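Concanavalin A-like lectin protein kinase family protein (Theobroma cacao, PDB 6CTH) probably phosphorylates proteins through a plant receptor-like kinase domain, captured here with an indolinone-type inhibitor and magnesium in the catalytic cleft. Local coordinates at residues A60-V63 and K64-R68; H271-H274 and N275-P278. All coordinates share one frame; numbering follows the deposited sequence.

Contact 1. Residues A60-V63 and K64-R68; sequences ASEV and KIISR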
ATOM      1  N   ALA A  60     -12.648   4.335 -13.685  1.00 37.46           N
ATOM      2  CA  ALA A  60     -13.384   3.180 -14.245  1.00 38.43           C
ATOM      3  C   ALA A  60     -12.844   1.840 -13.724  1.00 38.03           C
ATOM      4  O   ALA A  60     -13.628   0.931 -13.329  1.00 38.79           O
ATOM      5  CB  ALA A  60     -13.326   3.213 -15.758  1.00 39.83           C
ATOM      6  N   SER A  61     -11.515   1.744 -13.704  1.00 37.16           N
ATOM      7  CA  SER A  61     -10.816   0.643 -13.087  1.00 37.37           C
ATOM      8  C   SER A  61     -11.189   0.513 -11.602  1.00 36.45           C
ATOM      9  O   SER A  61     -11.455  -0.601 -11.138  1.00 35.76           O
ATOM     10  CB  SER A  61      -9.287   0.787 -13.254  1.00 37.95           C
ATOM     11  OG  SER A  61      -8.637  -0.219 -12.481  1.00 38.90           O
ATOM     12  N   GLU A  62     -11.186   1.604 -10.848  1.00 35.61           N
ATOM     13  CA  GLU A  62     -11.500   1.507  -9.437  1.00 35.97           C
ATOM     14  C   GLU A  62     -12.901   0.941  -9.243  1.00 35.13           C
ATOM     15  O   GLU A  62     -13.065  -0.021  -8.474  1.00 34.18           O
ATOM     16  CB  GLU A  62     -11.326   2.826  -8.705  1.00 37.59           C
ATOM     17  CG  GLU A  62     -11.840   2.888  -7.249  1.00 38.58           C
ATOM     18  CD  GLU A  62     -10.774   2.783  -6.167  1.00 39.45           C
ATOM     19  OE1 GLU A  62      -9.585   2.670  -6.466  1.00 40.53           O
ATOM     20  OE2 GLU A  62     -11.130   2.867  -4.973  1.00 41.25           O
ATOM     21  N   VAL A  63     -13.910   1.503  -9.923  1.00 35.15           N
ATOM     22  CA  VAL A  63     -15.296   1.011  -9.720  1.00 35.83           C
ATOM     23  C   VAL A  63     -15.449  -0.460 -10.069  1.00 35.61           C
ATOM     24  O   VAL A  63     -16.116  -1.229  -9.324  1.00 34.00           O
ATOM     25  CB  VAL A  63     -16.322   1.839 -10.500  1.00 37.59           C
ATOM     26  CG1 VAL A  63     -17.714   1.212 -10.410  1.00 38.82           C
ATOM     27  CG2 VAL A  63     -16.343   3.218  -9.924  1.00 38.04           C
ATOM     28  N   LYS A  64     -14.854  -0.843 -11.197  1.00 36.61           N
ATOM     29  CA  LYS A  64     -14.945  -2.210 -11.718  1.00 37.89           C
ATOM     30  C   LYS A  64     -14.371  -3.203 -10.730  1.00 36.34           C
ATOM     31  O   LYS A  64     -14.999  -4.218 -10.418  1.00 35.11           O
ATOM     32  CB  LYS A  64     -14.173  -2.328 -13.034  1.00 40.41           C
ATOM     33  CG  LYS A  64     -14.331  -3.696 -13.706  1.00 43.15           C
ATOM     34  CD  LYS A  64     -13.227  -3.925 -14.723  1.00 45.93           C
ATOM     35  CE  LYS A  64     -13.436  -5.261 -15.407  1.00 48.09           C
ATOM     36  NZ  LYS A  64     -12.448  -5.459 -16.492  1.00 49.64           N
ATOM     37  N   ILE A  65     -13.155  -2.906 -10.266  1.00 34.58           N
ATOM     38  CA  ILE A  65     -12.403  -3.832  -9.448  1.00 34.29           C
ATOM     39  C   ILE A  65     -12.952  -3.835  -8.008  1.00 32.88           C
ATOM     40  O   ILE A  65     -13.165  -4.886  -7.411  1.00 31.00           O
ATOM     41  CB  ILE A  65     -10.907  -3.463  -9.446  1.00 34.61           C
ATOM     42  CG1 ILE A  65     -10.280  -3.484 -10.856  1.00 36.59           C
ATOM     43  CG2 ILE A  65     -10.122  -4.369  -8.504  1.00 34.04           C
ATOM     44  CD1 ILE A  65     -10.383  -4.819 -11.523  1.00 38.18           C
ATOM     45  N   ILE A  66     -13.079  -2.656  -7.414  1.00 32.97           N
ATOM     46  CA  ILE A  66     -13.410  -2.586  -5.978  1.00 33.96           C
ATOM     47  C   ILE A  66     -14.792  -3.173  -5.659  1.00 33.35           C
ATOM     48  O   ILE A  66     -14.998  -3.715  -4.548  1.00 32.02           O
ATOM     49  CB  ILE A  66     -13.188  -1.163  -5.413  1.00 35.12           C
ATOM     50  CG1 ILE A  66     -12.949  -1.213  -3.914  1.00 35.81           C
ATOM     51  CG2 ILE A  66     -14.376  -0.259  -5.751  1.00 36.43           C
ATOM     52  CD1 ILE A  66     -12.609   0.138  -3.302  1.00 36.23           C
ATOM     53  N   SER A  67     -15.691  -3.129  -6.658  0.50 33.99           N
ATOM     54  CA  SER A  67     -17.028  -3.741  -6.601  0.50 34.68           C
ATOM     55  C   SER A  67     -16.971  -5.257  -6.402  0.50 34.11           C
ATOM     56  O   SER A  67     -17.890  -5.845  -5.822  0.50 33.59           O
ATOM     57  CB  SER A  67     -17.868  -3.404  -7.865  0.50 36.17           C
ATOM     58  OG  SER A  67     -17.552  -4.247  -8.990  0.50 37.12           O
ATOM     59  N   ARG A  68     -15.898  -5.880  -6.882  1.00 33.08           N
ATOM     60  CA  ARG A  68     -15.683  -7.317  -6.764  1.00 33.50           C
ATOM     61  C   ARG A  68     -14.962  -7.790  -5.507  1.00 31.54           C
ATOM     62  O   ARG A  68     -14.663  -8.986  -5.426  1.00 30.62           O
ATOM     63  CB  ARG A  68     -14.836  -7.829  -7.933  1.00 35.57           C
ATOM     64  CG  ARG A  68     -15.516  -7.620  -9.239  1.00 38.52           C
ATOM     65  CD  ARG A  68     -14.607  -7.946 -10.354  1.00 41.18           C
ATOM     66  NE  ARG A  68     -15.286  -7.568 -11.584  1.00 44.18           N
ATOM     67  CZ  ARG A  68     -15.589  -8.374 -12.590  1.00 44.93           C
ATOM     68  NH1 ARG A  68     -15.233  -9.634 -12.590  1.00 43.88           N
ATOM     69  NH2 ARG A  68     -16.173  -7.844 -13.664  1.00 46.69           N
TER
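A60 to I66 follow one helical course, in which K64 N, I65 N and I66 N each donate to the carbonyl four residues back; the last of these bonds, I66 N to E62 O, is 2.8 Å long with an N-H...O angle of 161°. One step further on the grip slackens, because S67 N reaches V63 O only through a weak bond of 3.3 Å. Two side-chain pairs, i to i+4, run along the helix. E62 has CG anti to the backbone N and then bends at chi2 (102°), which brings its carboxylate round over the next turn; there E62 OE2 lies 3.5 Å from CD1, the end of the I66 side chain. I66 turns its CG1 branch away from its own backbone N (chi1 -156°), putting CG2 between N and carbonyl carbon and close to the previous turn, where I66 CG2 sits 3.0 Å from E62 O. S61 and I65 make the second pair on another side of the helix: I65 CG1 lies over the turn at 3.1 Å from S61 O, and S61 OG is 4.0 Å from that same CG1. The buried carboxylate is satisfied beyond the helix, OE2 by the hydroxyl of Y91 and OE1 by the backbone N of F160, a division of labour that should fix its rotation. S61 OG bonds to F160 O, so successive residues hold both polar backbone atoms of F160. I65 and I66 pack on the F160 side chain. Helix 54-66 is the C-helix of the protein kinase fold, and E62 stands at the place of its conserved glutamate, here held against the DFG motif, whose aspartate D159 binds magnesium.

Contact 2. Residues H271-H274 and N275-P278; sequences HPSH and NLRP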
ATOM      1  N   HIS A 271      13.414  -9.535  -4.293  1.00 35.76           N
ATOM      2  CA  HIS A 271      14.498 -10.093  -5.085  1.00 36.85           C
ATOM      3  C   HIS A 271      14.489  -9.517  -6.493  1.00 36.27           C
ATOM      4  O   HIS A 271      13.441  -9.471  -7.122  1.00 34.60           O
ATOM      5  CB  HIS A 271      14.291 -11.602  -5.194  1.00 39.02           C
ATOM      6  CG  HIS A 271      15.525 -12.405  -4.941  1.00 41.08           C
ATOM      7  ND1 HIS A 271      16.623 -12.365  -5.772  1.00 42.43           N
ATOM      8  CD2 HIS A 271      15.831 -13.276  -3.953  1.00 44.31           C
ATOM      9  CE1 HIS A 271      17.555 -13.172  -5.302  1.00 42.72           C
ATOM     10  NE2 HIS A 271      17.100 -13.736  -4.199  1.00 44.48           N
ATOM     11  N   PRO A 272      15.649  -9.098  -7.009  1.00 35.81           N
ATOM     12  CA  PRO A 272      15.671  -8.593  -8.374  1.00 35.94           C
ATOM     13  C   PRO A 272      15.131  -9.562  -9.412  1.00 36.23           C
ATOM     14  O   PRO A 272      14.461  -9.133 -10.356  1.00 36.67           O
ATOM     15  CB  PRO A 272      17.175  -8.286  -8.626  1.00 37.13           C
ATOM     16  CG  PRO A 272      17.679  -7.999  -7.257  1.00 37.22           C
ATOM     17  CD  PRO A 272      16.961  -8.943  -6.346  1.00 37.04           C
ATOM     18  N   SER A 273      15.336 -10.853  -9.200  1.00 36.34           N
ATOM     19  CA  SER A 273      14.879 -11.887 -10.141  1.00 38.38           C
ATOM     20  C   SER A 273      13.482 -12.342  -9.751  1.00 37.16           C
ATOM     21  O   SER A 273      13.287 -12.888  -8.669  1.00 36.15           O
ATOM     22  CB  SER A 273      15.773 -13.107 -10.136  1.00 39.86           C
ATOM     23  OG  SER A 273      17.050 -12.641 -10.242  1.00 42.50           O
ATOM     24  N   HIS A 274      12.512 -12.058 -10.602  1.00 37.94           N
ATOM     25  CA  HIS A 274      11.133 -12.376 -10.262  1.00 38.43           C
ATOM     26  C   HIS A 274      10.899 -13.854  -9.971  1.00 37.88           C
ATOM     27  O   HIS A 274      10.074 -14.179  -9.151  1.00 36.87           O
ATOM     28  CB  HIS A 274      10.154 -11.877 -11.331  1.00 40.85           C
ATOM     29  CG  HIS A 274      10.283 -12.576 -12.637  1.00 43.46           C
ATOM     30  ND1 HIS A 274       9.586 -13.731 -12.924  1.00 46.24           N
ATOM     31  CD2 HIS A 274      11.024 -12.289 -13.731  1.00 46.41           C
ATOM     32  CE1 HIS A 274       9.961 -14.176 -14.113  1.00 48.61           C
ATOM     33  NE2 HIS A 274      10.809 -13.303 -14.636  1.00 49.49           N
ATOM     34  N   ASN A 275      11.651 -14.739 -10.617  1.00 37.89           N
ATOM     35  CA  ASN A 275      11.439 -16.183 -10.381  1.00 39.15           C
ATOM     36  C   ASN A 275      11.876 -16.670  -8.990  1.00 39.00           C
ATOM     37  O   ASN A 275      11.524 -17.775  -8.600  1.00 39.41           O
ATOM     38  CB  ASN A 275      12.095 -17.018 -11.494  1.00 40.99           C
ATOM     39  CG  ASN A 275      13.591 -17.062 -11.387  1.00 41.71           C
ATOM     40  OD1 ASN A 275      14.229 -16.044 -11.293  1.00 41.61           O
ATOM     41  ND2 ASN A 275      14.155 -18.258 -11.398  1.00 44.00           N
ATOM     42  N   LEU A 276      12.599 -15.856  -8.228  1.00 37.75           N
ATOM     43  CA  LEU A 276      13.028 -16.241  -6.892  1.00 37.62           C
ATOM     44  C   LEU A 276      12.172 -15.672  -5.800  1.00 36.74           C
ATOM     45  O   LEU A 276      12.449 -15.900  -4.614  1.00 37.26           O
ATOM     46  CB  LEU A 276      14.485 -15.775  -6.689  1.00 37.93           C
ATOM     47  CG  LEU A 276      15.534 -16.300  -7.687  1.00 39.37           C
ATOM     48  CD1 LEU A 276      16.956 -15.910  -7.229  1.00 39.84           C
ATOM     49  CD2 LEU A 276      15.469 -17.814  -7.824  1.00 40.10           C
ATOM     50  N   ARG A 277      11.138 -14.885  -6.156  1.00 35.48           N
ATOM     51  CA  ARG A 277      10.257 -14.331  -5.158  1.00 33.87           C
ATOM     52  C   ARG A 277       9.228 -15.363  -4.733  1.00 33.74           C
ATOM     53  O   ARG A 277       8.813 -16.205  -5.547  1.00 34.05           O
ATOM     54  CB  ARG A 277       9.530 -13.080  -5.696  1.00 32.47           C
ATOM     55  CG  ARG A 277      10.487 -11.933  -6.062  1.00 32.32           C
ATOM     56  CD  ARG A 277       9.787 -10.736  -6.656  1.00 31.83           C
ATOM     57  NE  ARG A 277      10.748  -9.930  -7.402  1.00 32.52           N
ATOM     58  CZ  ARG A 277      10.509  -9.361  -8.567  1.00 32.29           C
ATOM     59  NH1 ARG A 277       9.295  -9.351  -9.091  1.00 31.80           N
ATOM     60  NH2 ARG A 277      11.491  -8.784  -9.200  1.00 32.38           N
ATOM     61  N   PRO A 278       8.805 -15.305  -3.460  1.00 33.21           N
ATOM     62  CA  PRO A 278       7.797 -16.214  -2.954  1.00 33.26           C
ATOM     63  C   PRO A 278       6.399 -15.865  -3.426  1.00 33.15           C
ATOM     64  O   PRO A 278       6.164 -14.743  -3.862  1.00 33.35           O
ATOM     65  CB  PRO A 278       7.860 -15.986  -1.452  1.00 32.85           C
ATOM     66  CG  PRO A 278       8.254 -14.529  -1.318  1.00 32.53           C
ATOM     67  CD  PRO A 278       9.208 -14.324  -2.444  1.00 33.12           C
TER
HETATM   68  O   HOH W   1       8.690 -16.355  -8.266  1.00 47.04           O
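R277 folds back over H271 and H274, its chain extended from CG to NE. R277 CB lies 3.7 Å from H274 O. CG, placed anti to the carbonyl carbon (chi1 -62°), passes on to H271, and R277 CG comes 3.9 Å from H271 CB. CD continues toward the H271 carbonyl, and R277 NE then donates to H271 O at 2.7 Å, with an N-H...O angle of 152°. R277 NH2 adds a second bond to H271 O, 2.9 Å long, giving a side-on grip in which two nitrogens share one acceptor lying in the guanidinium plane; the pair of bonds should fix the rotation of the group. H274 covers one face of the guanidinium, its CA over the centre, 3.5 Å above the plane, and its CB next to NH1. The tip turns to E187, with which NH1 makes a salt bridge. Away from the arginine, L276 sets its CD1 over a face of the H271 imidazole in a CH-pi contact, 3.8 Å from the ring centroid and 29° off the normal. Two backbone bonds close the turn: L276 N binds S273 O at 3.1 Å, and R277 N binds H274 O. A water donates to both H274 O and R277 O, at 2.7 Å from each, bridging across the turn. The R277-E187 pair corresponds to the salt bridge that in protein kinases typically ties the APE glutamate, at the end of the activation segment, to an arginine before the last helices of the C-lobe. The loop spans helix 256-269 and helix 280-287: P278 packs on W268 and C269, R277 reaches helix 186-191, and the H271 ring meets W234 of helix 229-238 edge-to-face.

In the fold
Contact 1 lies in the N-lobe and contact 2 in the C-lobe, their centres 29 Å apart and their nearest atoms about 20 Å, without touching. What relates them is the activation segment, which each meets at a different end: residues 60-68 engage F160 of the DFG motif, and residues 271-278 engage E187 of the APE motif. Between these motifs, residues 168-173 are not modelled. Contact 1 borders the catalytic cleft, since the E62 side chain is about 6 Å from the bound inhibitor and about 8 Å from the magnesium ion held by D141 and D159. Contact 2 is structural, joining the activation segment's end to C-lobe helices.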